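SmhA (Serratia marcescens, PDB 7A27) is a component of Smh, a tripartite alpha-pore forming toxin, here captured in its soluble, largely helical form. Local coordinates at residues 255-258 / 259-262. Numbering follows the deposited sequence.
Sequences ANYA and KLAV
N256 and K259, one helical turn apart, meet through a water that donates to N256 OD1 at 2.8 Å and accepts from K259 NZ at 2.9 Å. The direct gap is wider: N256 OD1 and K259 NZ themselves stay 4.1 Å apart, and the lysine reaches the water by bending at each torsion beyond its first. On the inner side of the same turn, Y257 and L260 run alongside each other in the same direction. L260 CD2 lies at the ring edge of Y257, close to its plane, 4.2 Å from Y257 CD1; with CG opposite the backbone N (chi1 -177°) and chi2 at 60°, the CD2 branch, not CD1, is turned back toward the tyrosine.

Beneath these side chains lies the regular i to i+4 ladder of an alpha-helix. K259 N donates to A255 O, L260 N to N256 O at 2.8 Å, and A261 N to Y257 O at 3.0 Å, whereas the bond from V262 N to A258 O is weak.

Farther out, I176 of helix 160-188 touches N256, Y257 and L260, and Y257 OH is hydrogen-bonded to I236 O of strand 230-237. N256 ND2 gives its bond to N179 OD1 of the same helix while N256 OD1 receives from the water, so both ends of the amide have complementary partners, which should fix its flip and tie the interhelical bond to the exposed lysine.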
loop_
_atom_site.group_PDB
_atom_site.type_symbol
_atom_site.label_atom_id
_atom_site.label_comp_id
_atom_site.label_asym_id
_atom_site.label_seq_id
_atom_site.Cartn_x
_atom_site.Cartn_y
_atom_site.Cartn_z
ATOM N N ALA A 255 22.202 3.733 -12.041
ATOM C CA ALA A 255 22.469 3.968 -13.477
ATOM C C ALA A 255 21.343 4.815 -14.099
ATOM O O ALA A 255 21.659 5.804 -14.795
ATOM C CB ALA A 255 22.619 2.646 -14.177
ATOM N N ASN A 256 20.084 4.454 -13.860
ATOM C CA ASN A 256 18.910 5.175 -14.419
ATOM C C ASN A 256 18.841 6.604 -13.867
ATOM O O ASN A 256 18.562 7.513 -14.656
ATOM C CB ASN A 256 17.619 4.371 -14.223
ATOM C CG ASN A 256 17.517 3.213 -15.197
ATOM O OD1 ASN A 256 18.116 3.246 -16.276
ATOM N ND2 ASN A 256 16.752 2.198 -14.829
ATOM N N TYR A 257 19.078 6.827 -12.569
ATOM C CA TYR A 257 19.052 8.197 -11.988
ATOM C C TYR A 257 20.143 9.029 -12.683
ATOM O O TYR A 257 19.864 10.183 -13.059
ATOM C CB TYR A 257 19.134 8.204 -10.456
ATOM C CG TYR A 257 17.840 7.922 -9.729
ATOM C CD1 TYR A 257 16.663 8.568 -10.066
ATOM C CD2 TYR A 257 17.795 7.068 -8.639
ATOM C CE1 TYR A 257 15.479 8.335 -9.381
ATOM C CE2 TYR A 257 16.620 6.826 -7.936
ATOM C CZ TYR A 257 15.448 7.459 -8.305
ATOM O OH TYR A 257 14.283 7.235 -7.612
ATOM N N ALA A 258 21.326 8.459 -12.909
ATOM C CA ALA A 258 22.428 9.159 -13.603
ATOM C C ALA A 258 21.922 9.679 -14.958
ATOM O O ALA A 258 22.115 10.886 -15.241
ATOM C CB ALA A 258 23.628 8.256 -13.769
ATOM N N LYS A 259 21.285 8.807 -15.749
ATOM C CA LYS A 259 20.755 9.128 -17.101
ATOM C C LYS A 259 19.598 10.127 -16.997
ATOM O O LYS A 259 19.487 10.995 -17.892
ATOM C CB LYS A 259 20.296 7.866 -17.846
ATOM C CG LYS A 259 21.416 6.891 -18.195
ATOM C CD LYS A 259 21.263 6.158 -19.537
ATOM C CE LYS A 259 20.518 4.845 -19.458
ATOM N NZ LYS A 259 21.346 3.804 -18.815
ATOM N N LEU A 260 18.764 10.007 -15.960
ATOM C CA LEU A 260 17.600 10.903 -15.752
ATOM C C LEU A 260 18.113 12.338 -15.571
ATOM O O LEU A 260 17.522 13.263 -16.181
ATOM C CB LEU A 260 16.790 10.445 -14.536
ATOM C CG LEU A 260 15.526 11.266 -14.276
ATOM C CD1 LEU A 260 14.609 11.164 -15.476
ATOM C CD2 LEU A 260 14.803 10.855 -12.999
ATOM N N ALA A 261 19.172 12.512 -14.775
ATOM C CA ALA A 261 19.781 13.827 -14.484
ATOM C C ALA A 261 20.177 14.502 -15.801
ATOM O O ALA A 261 19.773 15.649 -16.028
ATOM C CB ALA A 261 20.963 13.652 -13.568
ATOM N N VAL A 262 20.911 13.765 -16.632
ATOM C CA VAL A 262 21.438 14.201 -17.961
ATOM C C VAL A 262 20.268 14.611 -18.867
ATOM O O VAL A 262 20.358 15.690 -19.505
ATOM C CB VAL A 262 22.292 13.080 -18.598
ATOM C CG1 VAL A 262 22.586 13.320 -20.073
ATOM C CG2 VAL A 262 23.583 12.848 -17.828
HETATM O O HOH W 1 20.253 1.744 -17.138
#